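Local coordinates for carbohydrate-binding module family 14 protein (PDB 4Z4A) that probably binds chitin as a fungal Avr4 effector of the CBM14 family and is related to the effectors recognised by the Cf-4 receptor, at residues Ala30-Thr35 / Cys44-Pro49; Thr35-Gly40 / Asp63-Gly68. All coordinates share one frame; numbering follows the deposited sequence.

Contact 1: residues Ala30-Thr35 / Cys44-Pro49; sequences AADIKT and CLYPSP. With EDO (1,2-ethanediol), chain K.
Asp32, on helix 30-36, and Tyr46, on the outer strand 45-48 of the three-stranded antiparallel sheet, reach toward each other from opposite directions and meet in one polar bond. The Tyr46 hydroxyl donates to the carboxylate, with OH 2.6 Å from Asp32 OD2. That oxygen is used on its anti side, and the donor lies 17° out of the carboxylate plane. From the ring's standpoint OD2 sits in the plane; the carboxylate is tilted 23° from the ring plane and meets the ring at its edge, not over a face. Asp32 CG stands anti to its own carbonyl carbon (chi1 -77°), an arrangement that swings the carboxylate off the helix toward the strand.

Van der Waals contact is slight: Cys44 SG lies 4.3 Å from Asp32 CB and 4.2 Å from Asp32 O.

A covalent link backs the bond, Cys44 SG being joined to Cys38 SG in a disulfide. Through its backbone, Tyr46 is also paired with Ile56 of the central strand.

A 1,2-ethanediol molecule, probably from the crystallisation liquor, lies beside the junction. Its O2 accepts from Cys44 N at 2.7 Å, and its C2 packs 3.6 Å from Asp32 OD1.

In this chitin-binding Peritrophin-A (CBM14) protein, the helix that precedes the sheet is thus fastened to the first sheet strand by a short, directional hydrogen bond in a small interface. The bond would probably stabilise the negative charge of Asp32 and limit rotation of its carboxylate.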
loop_
_atom_site.group_PDB
_atom_site.type_symbol
_atom_site.label_atom_id
_atom_site.label_comp_id
_atom_site.label_asym_id
_atom_site.label_seq_id
_atom_site.Cartn_x
_atom_site.Cartn_y
_atom_site.Cartn_z
ATOM N N ALA B 30 -15.830 1.771 9.409
ATOM C CA ALA B 30 -15.581 0.568 10.176
ATOM C C ALA B 30 -15.960 -0.695 9.426
ATOM O O ALA B 30 -15.412 -1.756 9.688
ATOM C CB ALA B 30 -16.360 0.610 11.494
ATOM N N ALA B 31 -16.951 -0.605 8.544
ATOM C CA ALA B 31 -17.407 -1.775 7.842
ATOM C C ALA B 31 -16.256 -2.409 7.070
ATOM O O ALA B 31 -16.150 -3.627 6.994
ATOM C CB ALA B 31 -18.517 -1.429 6.903
ATOM N N ASP B 32 -15.406 -1.584 6.463
ATOM C CA ASP B 32 -14.315 -2.133 5.666
ATOM C C ASP B 32 -13.252 -2.848 6.540
ATOM O O ASP B 32 -12.700 -3.886 6.165
ATOM C CB ASP B 32 -13.628 -1.048 4.850
ATOM C CG ASP B 32 -14.415 -0.620 3.615
ATOM O OD1 ASP B 32 -15.201 -1.435 3.082
ATOM O OD2 ASP B 32 -14.152 0.510 3.134
ATOM N N ILE B 33 -12.967 -2.268 7.689
ATOM C CA ILE B 33 -12.016 -2.861 8.628
ATOM C C ILE B 33 -12.560 -4.169 9.134
ATOM O O ILE B 33 -11.853 -5.155 9.186
ATOM C CB ILE B 33 -11.729 -1.889 9.771
ATOM C CG1 ILE B 33 -10.948 -0.692 9.195
ATOM C CG2 ILE B 33 -10.870 -2.562 10.855
ATOM C CD1 ILE B 33 -11.439 0.618 9.707
ATOM N N LYS B 34 -13.832 -4.192 9.522
ATOM C CA LYS B 34 -14.403 -5.428 10.068
ATOM C C LYS B 34 -14.516 -6.536 9.047
ATOM O O LYS B 34 -14.301 -7.685 9.364
ATOM C CB LYS B 34 -15.800 -5.180 10.666
ATOM C CG LYS B 34 -15.880 -4.279 11.879
ATOM C CD LYS B 34 -17.374 -4.017 12.138
ATOM C CE LYS B 34 -17.723 -3.813 13.590
ATOM N NZ LYS B 34 -17.547 -2.388 13.975
ATOM N N THR B 35 -14.867 -6.194 7.813
ATOM C CA THR B 35 -15.154 -7.168 6.807
ATOM C C THR B 35 -13.890 -7.748 6.169
ATOM O O THR B 35 -13.862 -8.917 5.830
ATOM C CB THR B 35 -16.039 -6.537 5.721
ATOM O OG1 THR B 35 -17.336 -6.292 6.282
ATOM C CG2 THR B 35 -16.218 -7.453 4.583
ATOM N N CYS B 44 -9.055 -0.919 1.936
ATOM C CA CYS B 44 -8.937 0.189 2.878
ATOM C C CYS B 44 -8.104 1.334 2.277
ATOM O O CYS B 44 -7.441 2.096 2.984
ATOM C CB CYS B 44 -8.350 -0.315 4.198
ATOM S SG CYS B 44 -9.330 -1.652 4.921
ATOM N N LEU B 45 -8.212 1.457 0.950
ATOM C CA LEU B 45 -7.650 2.590 0.222
ATOM C C LEU B 45 -8.764 3.386 -0.421
ATOM O O LEU B 45 -9.664 2.813 -1.061
ATOM C CB LEU B 45 -6.662 2.105 -0.852
ATOM C CG LEU B 45 -5.417 1.351 -0.387
ATOM C CD1 LEU B 45 -4.609 0.812 -1.542
ATOM C CD2 LEU B 45 -4.578 2.279 0.446
ATOM N N TYR B 46 -8.647 4.713 -0.342
ATOM C CA TYR B 46 -9.730 5.619 -0.746
ATOM C C TYR B 46 -9.134 6.868 -1.383
ATOM O O TYR B 46 -8.020 7.236 -1.080
ATOM C CB TYR B 46 -10.528 6.050 0.498
ATOM C CG TYR B 46 -10.963 4.915 1.412
ATOM C CD1 TYR B 46 -10.117 4.464 2.438
ATOM C CD2 TYR B 46 -12.172 4.253 1.242
ATOM C CE1 TYR B 46 -10.486 3.425 3.271
ATOM C CE2 TYR B 46 -12.523 3.206 2.053
ATOM C CZ TYR B 46 -11.677 2.802 3.081
ATOM O OH TYR B 46 -12.010 1.736 3.892
ATOM N N PRO B 47 -9.895 7.533 -2.252
ATOM C CA PRO B 47 -9.520 8.837 -2.734
ATOM C C PRO B 47 -9.499 9.826 -1.567
ATOM O O PRO B 47 -10.198 9.604 -0.573
ATOM C CB PRO B 47 -10.615 9.206 -3.731
ATOM C CG PRO B 47 -11.642 8.157 -3.653
ATOM C CD PRO B 47 -11.186 7.062 -2.773
ATOM N N SER B 48 -8.681 10.847 -1.687
ATOM C CA SER B 48 -8.733 11.970 -0.767
ATOM C C SER B 48 -9.696 13.013 -1.336
ATOM O O SER B 48 -9.500 13.472 -2.462
ATOM C CB SER B 48 -7.370 12.596 -0.598
ATOM O OG SER B 48 -7.484 13.883 -0.032
ATOM N N PRO B 49 -10.729 13.398 -0.555
ATOM C CA PRO B 49 -11.565 14.519 -1.005
ATOM C C PRO B 49 -10.792 15.842 -1.027
ATOM O O PRO B 49 -11.316 16.848 -1.471
ATOM C CB PRO B 49 -12.708 14.572 0.029
ATOM C CG PRO B 49 -12.532 13.413 0.944
ATOM C CD PRO B 49 -11.103 12.950 0.805
HETATM C C1 EDO K . -12.935 -3.413 0.553
HETATM O O1 EDO K . -11.978 -3.827 -0.408
HETATM C C2 EDO K . -12.200 -2.804 1.731
HETATM O O2 EDO K . -11.616 -1.558 1.428
#

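Contact 2: residues Thr35-Gly40 / Asp63-Gly68; sequences TTKCLG and DSYLTG
Lys37 and Tyr65 each carry CG anti to the carbonyl carbon (chi1 -67° and -58°), and the lysine then runs extended through chi2 and chi3, which lays its methylenes across the tyrosine ring at about a right angle to that side chain. The contact is a CH-pi interaction between the type I' beta turn Thr36-Leu39, which follows helix 30-36, and the loop linking strands 54-60 and 68-74 of the chitin-binding Peritrophin-A domain. Lys37 CD stands over the ring face, 3.7 Å from the centroid of the Tyr65 ring. The methylenes follow one another over this face: Lys37 CB approaches Tyr65 CD1 at 3.5 Å, and CG lies above the inner ring atoms. The chain bends at chi4, about the CD-CE bond, which turns NZ out of the line of the methylenes.

Positive phi at Lys37 marks the exit from the helix, and two bonds shape the turn behind it. Leu39 N donates to Thr36 O at 3.2 Å, while Thr36 OG1 accepts from Cys38 N at 2.9 Å in an ST turn.

Pro60 and Ile33 also pack on Tyr65, helping to bury it. The contact adjoins the subunit interface: Tyr65 OH is hydrogen-bonded to Tyr65 OH of the second subunit, and Leu39 of that subunit packs on the same side chain. At the far end of the lysine's run over the ring, Lys37 CE lies 3.5 Å from Tyr65 CD2.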
loop_
_atom_site.group_PDB
_atom_site.type_symbol
_atom_site.label_atom_id
_atom_site.label_comp_id
_atom_site.label_asym_id
_atom_site.label_seq_id
_atom_site.Cartn_x
_atom_site.Cartn_y
_atom_site.Cartn_z
ATOM N N THR B 35 -14.867 -6.194 7.813
ATOM C CA THR B 35 -15.154 -7.168 6.807
ATOM C C THR B 35 -13.890 -7.748 6.169
ATOM O O THR B 35 -13.862 -8.917 5.830
ATOM C CB THR B 35 -16.039 -6.537 5.721
ATOM O OG1 THR B 35 -17.336 -6.292 6.282
ATOM C CG2 THR B 35 -16.218 -7.453 4.583
ATOM N N THR B 36 -12.862 -6.922 6.015
ATOM C CA THR B 36 -11.621 -7.300 5.274
ATOM C C THR B 36 -10.393 -7.431 6.155
ATOM O O THR B 36 -9.427 -8.091 5.742
ATOM C CB THR B 36 -11.236 -6.263 4.158
ATOM O OG1 THR B 36 -10.871 -4.997 4.716
ATOM C CG2 THR B 36 -12.383 -6.104 3.146
ATOM N N LYS B 37 -10.405 -6.745 7.312
ATOM C CA LYS B 37 -9.257 -6.604 8.205
ATOM C C LYS B 37 -8.117 -5.878 7.468
ATOM O O LYS B 37 -6.952 -5.934 7.885
ATOM C CB LYS B 37 -8.774 -7.951 8.740
ATOM C CG LYS B 37 -9.762 -8.617 9.671
ATOM C CD LYS B 37 -9.068 -9.810 10.305
ATOM C CE LYS B 37 -9.868 -10.376 11.462
ATOM N NZ LYS B 37 -10.817 -11.339 10.881
ATOM N N CYS B 38 -8.493 -5.225 6.378
ATOM C CA CYS B 38 -7.544 -4.551 5.489
ATOM C C CYS B 38 -6.379 -5.432 5.040
ATOM O O CYS B 38 -5.297 -4.918 4.752
ATOM C CB CYS B 38 -7.047 -3.265 6.169
ATOM S SG CYS B 38 -8.321 -2.077 6.681
ATOM N N LEU B 39 -6.592 -6.760 4.957
ATOM C CA LEU B 39 -5.534 -7.705 4.680
ATOM C C LEU B 39 -5.058 -7.635 3.248
ATOM O O LEU B 39 -3.867 -7.799 3.007
ATOM C CB LEU B 39 -6.010 -9.143 4.989
ATOM C CG LEU B 39 -6.146 -9.355 6.485
ATOM C CD1 LEU B 39 -6.800 -10.717 6.744
ATOM C CD2 LEU B 39 -4.810 -9.328 7.195
ATOM N N GLY B 40 -5.950 -7.357 2.301
ATOM C CA GLY B 40 -5.568 -7.296 0.892
ATOM C C GLY B 40 -4.868 -5.986 0.533
ATOM O O GLY B 40 -5.149 -4.943 1.101
ATOM N N ASP B 63 -5.462 -5.298 16.502
ATOM C CA ASP B 63 -5.873 -6.613 16.040
ATOM C C ASP B 63 -7.258 -7.093 16.514
ATOM O O ASP B 63 -7.587 -8.266 16.346
ATOM C CB ASP B 63 -4.763 -7.635 16.333
ATOM C CG ASP B 63 -4.624 -7.978 17.820
ATOM O OD1 ASP B 63 -5.229 -7.299 18.693
ATOM O OD2 ASP B 63 -3.854 -8.928 18.103
ATOM N N SER B 64 -8.085 -6.191 17.055
ATOM C CA SER B 64 -9.520 -6.443 17.181
ATOM C C SER B 64 -10.221 -6.157 15.841
ATOM O O SER B 64 -11.314 -6.659 15.576
ATOM C CB SER B 64 -10.130 -5.557 18.245
ATOM O OG SER B 64 -9.472 -5.774 19.474
ATOM N N TYR B 65 -9.574 -5.354 15.000
ATOM C CA TYR B 65 -10.110 -4.996 13.680
ATOM C C TYR B 65 -11.532 -4.452 13.763
ATOM O O TYR B 65 -12.438 -4.959 13.084
ATOM C CB TYR B 65 -10.040 -6.177 12.692
ATOM C CG TYR B 65 -8.638 -6.698 12.493
ATOM C CD1 TYR B 65 -7.765 -6.101 11.579
ATOM C CD2 TYR B 65 -8.187 -7.803 13.196
ATOM C CE1 TYR B 65 -6.490 -6.588 11.384
ATOM C CE2 TYR B 65 -6.905 -8.307 13.014
ATOM C CZ TYR B 65 -6.063 -7.684 12.120
ATOM O OH TYR B 65 -4.810 -8.193 11.958
ATOM N N LEU B 66 -11.713 -3.445 14.607
ATOM C CA LEU B 66 -13.037 -2.848 14.804
ATOM C C LEU B 66 -13.122 -1.409 14.299
ATOM O O LEU B 66 -14.190 -0.965 13.884
ATOM C CB LEU B 66 -13.435 -2.882 16.281
ATOM C CG LEU B 66 -13.594 -4.270 16.904
ATOM C CD1 LEU B 66 -13.733 -4.105 18.428
ATOM C CD2 LEU B 66 -14.780 -5.009 16.297
ATOM N N THR B 67 -12.006 -0.682 14.337
ATOM C CA THR B 67 -12.007 0.699 13.915
ATOM C C THR B 67 -10.693 0.930 13.208
ATOM O O THR B 67 -9.771 0.083 13.256
ATOM C CB THR B 67 -12.148 1.680 15.080
ATOM O OG1 THR B 67 -11.021 1.505 15.937
ATOM C CG2 THR B 67 -13.468 1.455 15.847
ATOM N N GLY B 68 -10.632 2.068 12.533
ATOM C CA GLY B 68 -9.527 2.385 11.666
ATOM C C GLY B 68 -8.916 3.712 12.011
ATOM O O GLY B 68 -9.592 4.594 12.574
#

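Overall arrangement
Contacts 1 and 2 lie about 9 Å apart between centres and share Thr35 as the end of one segment and the start of the other. The Cys38-Cys44 disulfide bridges the two contacts covalently, with Cys38 SG 2.1 Å from Cys44 SG. Ile33 of segment 30-35 packs on segment 63-68: its CD1 lies 3.3 Å from Gly68 CA, and its CG2 is 3.5 Å from Tyr65 C. Helix 30-36 is thus held by a polar bond on one flank and, beyond its end, by a CH-pi contact. Contact 2 continues into the subunit interface, whereas contact 1 touches no other chain of the assembly.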